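Local coordinates for secreted effector protein sseI (Salmonella enterica subsp. enterica serovar Typhimurium, PDB 4G29) that is a virulence factor whose catalytic domain belongs to the cysteine protease superfamily and probably acts through a papain-like active site, at residues V166-P169 with R170-T174; S14-A18 with A19-E23. All blocks are in the same frame, centred on the assembly; numbering follows the deposited sequence.

Contact 1. Residues V166-P169 with R170-T174; sequences VTSP and RWFNT
P169 O is gripped by three N-H groups of the turn that follows it. The backbone N of N173 lies 3.2 Å from P169 O and nearly in line with the carbonyl, at a C=O...N angle of 160°, as expected of an i to i+4 helical bond. F172 N approaches the same P169 O at 2.9 Å, but from well above the carbonyl plane and with a more bent N-H...O angle of 132°. The third donor is the side-chain amide: N173 ND2 also stands above that plane, 3.2 Å from P169 O. Its shorter, straighter bond goes to the hydroxyl, N173 ND2 to S168 OG at 2.8 Å, close to the plane of the amide. With both partners accepting from ND2, the rotation of the N173 amide is fixed. S168 OG reaches that nitrogen because chi1 of -167° sets it opposite the backbone N, where it also lies at the edge of the F172 ring. P169 occupies the N-cap position of helix 170-176, in the papain-like domain; having no side-chain acceptor, it offers only its carbonyl to the first turn. Its ring packs instead beside W171, pointing the same way. P169 CB lies 3.7 Å from W171 CD1, and P169 CG meets W171 NE1 at 3.6 Å, an oblique approach. The first torsion of W171 holds the indole between its backbone N and carbonyl carbon, bringing its pyrrole side to the proline. Beyond the turn, W171 and F172 both rest on L132 of strand 132-138, and W171 also touches P72 and L155.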
loop_
_atom_site.group_PDB
_atom_site.type_symbol
_atom_site.label_atom_id
_atom_site.label_comp_id
_atom_site.label_asym_id
_atom_site.label_seq_id
_atom_site.Cartn_x
_atom_site.Cartn_y
_atom_site.Cartn_z
ATOM N N VAL A 166 10.957 -1.449 1.072
ATOM C CA VAL A 166 10.752 -0.919 -0.262
ATOM C C VAL A 166 11.883 0.023 -0.646
ATOM O O VAL A 166 12.423 -0.047 -1.756
ATOM C CB VAL A 166 9.431 -0.224 -0.344
ATOM C CG1 VAL A 166 9.283 0.439 -1.720
ATOM C CG2 VAL A 166 8.328 -1.284 -0.130
ATOM N N THR A 167 12.259 0.877 0.297
ATOM C CA THR A 167 13.418 1.758 0.208
ATOM C C THR A 167 14.334 1.584 1.404
ATOM O O THR A 167 13.940 1.011 2.385
ATOM C CB THR A 167 13.009 3.261 0.111
ATOM O OG1 THR A 167 12.445 3.705 1.357
ATOM C CG2 THR A 167 12.101 3.531 -1.047
ATOM N N SER A 168 15.562 2.051 1.274
ATOM C CA SER A 168 16.574 2.019 2.347
ATOM C C SER A 168 17.464 3.236 2.206
ATOM O O SER A 168 18.625 3.136 1.791
ATOM C CB SER A 168 17.394 0.734 2.295
ATOM O OG SER A 168 18.145 0.562 3.486
ATOM N N PRO A 169 16.931 4.404 2.535
ATOM C CA PRO A 169 17.634 5.659 2.272
ATOM C C PRO A 169 18.934 5.758 3.063
ATOM O O PRO A 169 19.083 5.123 4.143
ATOM C CB PRO A 169 16.681 6.738 2.706
ATOM C CG PRO A 169 15.516 6.086 3.285
ATOM C CD PRO A 169 15.567 4.617 3.075
ATOM N N ARG A 170 19.857 6.537 2.507
ATOM C CA ARG A 170 21.147 6.736 3.152
ATOM C C ARG A 170 20.984 7.181 4.607
ATOM O O ARG A 170 21.686 6.671 5.477
ATOM C CB ARG A 170 22.041 7.667 2.315
ATOM C CG ARG A 170 22.585 6.939 1.046
ATOM C CD ARG A 170 23.624 7.757 0.215
ATOM N NE ARG A 170 24.832 8.141 0.954
ATOM C CZ ARG A 170 25.872 8.797 0.428
ATOM N NH1 ARG A 170 25.898 9.131 -0.866
ATOM N NH2 ARG A 170 26.910 9.111 1.191
ATOM N N TRP A 171 20.078 8.102 4.896
ATOM C CA TRP A 171 19.917 8.541 6.268
ATOM C C TRP A 171 19.596 7.392 7.220
ATOM O O TRP A 171 20.042 7.399 8.358
ATOM C CB TRP A 171 18.909 9.671 6.414
ATOM C CG TRP A 171 17.461 9.325 6.212
ATOM C CD1 TRP A 171 16.728 9.551 5.081
ATOM C CD2 TRP A 171 16.549 8.697 7.155
ATOM N NE1 TRP A 171 15.442 9.112 5.253
ATOM C CE2 TRP A 171 15.300 8.580 6.508
ATOM C CE3 TRP A 171 16.675 8.224 8.456
ATOM C CZ2 TRP A 171 14.170 8.031 7.147
ATOM C CZ3 TRP A 171 15.585 7.643 9.076
ATOM C CH2 TRP A 171 14.330 7.570 8.427
ATOM N N PHE A 172 18.828 6.393 6.778
ATOM C CA PHE A 172 18.439 5.339 7.692
ATOM C C PHE A 172 19.596 4.400 7.928
ATOM O O PHE A 172 19.847 3.970 9.056
ATOM C CB PHE A 172 17.232 4.575 7.108
ATOM C CG PHE A 172 16.828 3.380 7.880
ATOM C CD1 PHE A 172 16.339 3.466 9.185
ATOM C CD2 PHE A 172 16.878 2.156 7.302
ATOM C CE1 PHE A 172 15.920 2.315 9.855
ATOM C CE2 PHE A 172 16.454 1.001 7.962
ATOM C CZ PHE A 172 15.987 1.075 9.223
ATOM N N ASN A 173 20.363 4.121 6.867
ATOM C CA ASN A 173 21.542 3.285 7.038
ATOM C C ASN A 173 22.574 3.947 7.949
ATOM O O ASN A 173 23.157 3.269 8.824
ATOM C CB ASN A 173 22.115 2.873 5.684
ATOM C CG ASN A 173 21.263 1.786 5.044
ATOM O OD1 ASN A 173 21.401 0.619 5.389
ATOM N ND2 ASN A 173 20.296 2.185 4.214
ATOM N N THR A 174 22.710 5.272 7.837
ATOM C CA THR A 174 23.617 6.015 8.722
ATOM C C THR A 174 23.076 6.008 10.147
ATOM O O THR A 174 23.795 5.714 11.107
ATOM C CB THR A 174 23.813 7.453 8.252
ATOM O OG1 THR A 174 24.467 7.425 6.968
ATOM C CG2 THR A 174 24.675 8.280 9.291
#

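Contact 2. Residues S14-A18 with A19-E23; sequences SDIDA and AAYLE
D17 and Y21 are joined where the loop turns into helix 18-26: Y21 N donates to D17 O at 3.0 Å with a C=O...N angle of 160°, and one residue on L22 N donates to A18 O at 2.9 Å, the regular i to i+4 pattern. Just before it, the backbone bends through an inverse gamma turn centred on D17, closed by A18 N bonding to I16 O. D17 is the N-cap. With chi1 at -159°, its carboxylate swings away from its own backbone N and over the first turn, where D17 OD1 accepts from A20 N at 3.2 Å. The donor meets that oxygen from above the carboxylate plane, 58° out of it. The methyl of A20 packs against the same group, A20 CB being 3.3 Å from D17 CG. The Y21 ring lies alongside the cap, with D17 O 3.2 Å above one face and offset toward the rim, while I16 CD1 comes to the ring edge, 4.3 Å from Y21 CE2. A water links the far end of the tyrosine to the loop, accepting from D17 N and lying 3.0 Å from Y21 OH. Toward the sheet, I16 and A18 touch I114 of strand 113-116, and Y21 touches F94 of strand 90-95. D17 thus meets the turn with its carboxylate, its carbonyl and, through water, its amide; the negative charge beside the N-terminal end of the helix is probably favourable with the helix dipole, which would tend to stabilise the ionised form.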
loop_
_atom_site.group_PDB
_atom_site.type_symbol
_atom_site.label_atom_id
_atom_site.label_comp_id
_atom_site.label_asym_id
_atom_site.label_seq_id
_atom_site.Cartn_x
_atom_site.Cartn_y
_atom_site.Cartn_z
ATOM N N SER A 14 -1.137 -4.487 -17.409
ATOM C CA SER A 14 -1.828 -5.176 -18.511
ATOM C C SER A 14 -1.748 -6.693 -18.361
ATOM O O SER A 14 -2.482 -7.414 -19.057
ATOM C CB SER A 14 -1.223 -4.775 -19.865
ATOM O OG SER A 14 -1.615 -3.455 -20.151
ATOM N N ASP A 15 -0.881 -7.150 -17.447
ATOM C CA ASP A 15 -0.734 -8.561 -17.035
ATOM C C ASP A 15 -2.078 -9.158 -16.608
ATOM O O ASP A 15 -2.323 -10.354 -16.797
ATOM C CB ASP A 15 0.232 -8.710 -15.833
ATOM C CG ASP A 15 1.712 -8.426 -16.162
ATOM O OD1 ASP A 15 2.105 -8.153 -17.327
ATOM O OD2 ASP A 15 2.513 -8.484 -15.192
ATOM N N ILE A 16 -2.917 -8.329 -15.983
ATOM C CA ILE A 16 -4.304 -8.687 -15.606
ATOM C C ILE A 16 -5.164 -7.565 -16.145
ATOM O O ILE A 16 -4.624 -6.538 -16.517
ATOM C CB ILE A 16 -4.484 -8.844 -14.048
ATOM C CG1 ILE A 16 -3.925 -7.628 -13.323
ATOM C CG2 ILE A 16 -3.840 -10.193 -13.575
ATOM C CD1 ILE A 16 -4.353 -7.504 -11.862
ATOM N N ASP A 17 -6.489 -7.710 -16.167
ATOM C CA ASP A 17 -7.297 -6.609 -16.723
ATOM C C ASP A 17 -7.520 -5.505 -15.668
ATOM O O ASP A 17 -8.647 -5.257 -15.206
ATOM C CB ASP A 17 -8.599 -7.081 -17.339
ATOM C CG ASP A 17 -9.161 -6.066 -18.347
ATOM O OD1 ASP A 17 -8.748 -4.857 -18.347
ATOM O OD2 ASP A 17 -10.017 -6.477 -19.148
ATOM N N ALA A 18 -6.424 -4.841 -15.300
ATOM C CA ALA A 18 -6.479 -3.826 -14.260
ATOM C C ALA A 18 -7.373 -2.646 -14.620
ATOM O O ALA A 18 -8.084 -2.116 -13.759
ATOM C CB ALA A 18 -5.075 -3.327 -13.912
ATOM N N ALA A 19 -7.365 -2.235 -15.886
ATOM C CA ALA A 19 -8.179 -1.090 -16.288
ATOM C C ALA A 19 -9.659 -1.423 -16.105
ATOM O O ALA A 19 -10.424 -0.623 -15.547
ATOM C CB ALA A 19 -7.890 -0.690 -17.737
ATOM N N ALA A 20 -10.047 -2.633 -16.493
ATOM C CA ALA A 20 -11.432 -3.080 -16.311
ATOM C C ALA A 20 -11.819 -3.189 -14.841
ATOM O O ALA A 20 -12.932 -2.810 -14.456
ATOM C CB ALA A 20 -11.683 -4.395 -16.974
ATOM N N TYR A 21 -10.918 -3.746 -14.035
ATOM C CA TYR A 21 -11.142 -3.845 -12.608
ATOM C C TYR A 21 -11.322 -2.482 -11.950
ATOM O O TYR A 21 -12.206 -2.313 -11.113
ATOM C CB TYR A 21 -9.974 -4.589 -11.939
ATOM C CG TYR A 21 -9.872 -6.063 -12.292
ATOM C CD1 TYR A 21 -11.006 -6.846 -12.620
ATOM C CD2 TYR A 21 -8.663 -6.702 -12.251
ATOM C CE1 TYR A 21 -10.898 -8.226 -12.912
ATOM C CE2 TYR A 21 -8.556 -8.069 -12.526
ATOM C CZ TYR A 21 -9.675 -8.808 -12.872
ATOM O OH TYR A 21 -9.545 -10.141 -13.145
ATOM N N LEU A 22 -10.498 -1.501 -12.331
ATOM C CA LEU A 22 -10.670 -0.147 -11.786
ATOM C C LEU A 22 -12.035 0.444 -12.158
ATOM O O LEU A 22 -12.732 1.009 -11.328
ATOM C CB LEU A 22 -9.539 0.777 -12.181
ATOM C CG LEU A 22 -9.561 2.201 -11.590
ATOM C CD1 LEU A 22 -9.492 2.133 -10.023
ATOM C CD2 LEU A 22 -8.451 3.055 -12.170
ATOM N N GLU A 23 -12.448 0.281 -13.404
ATOM C CA GLU A 23 -13.768 0.745 -13.796
ATOM C C GLU A 23 -14.894 0.094 -13.010
ATOM O O GLU A 23 -15.890 0.748 -12.630
ATOM C CB GLU A 23 -13.966 0.472 -15.292
ATOM C CG GLU A 23 -13.166 1.416 -16.156
ATOM C CD GLU A 23 -13.416 2.886 -15.802
ATOM O OE1 GLU A 23 -14.610 3.278 -15.644
ATOM O OE2 GLU A 23 -12.406 3.636 -15.673
HETATM O O HOH W 1 -7.508 -10.179 -15.410
#

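Both contacts are helix starts, placed on opposite sides of the chain's centre with their own centres about 33 Å apart. Contact 1 is a surface contact that opens the last helix, 170-176, just after edge strand 164-165; contact 2 opens the first, helix 18-26, and is partly buried against strands 90-95 and 113-116, the latter forming the other edge of the antiparallel sheet. They share no helix, and each rests on different strands of the one sheet. Their chemistry differs in the cap: in 14-23 a charged side chain caps the helix, with a water bridge alongside, whereas in 166-174 the N-cap proline supplies no polar side chain and neutral groups, an amide and a hydroxyl, tie the turn back to the loop.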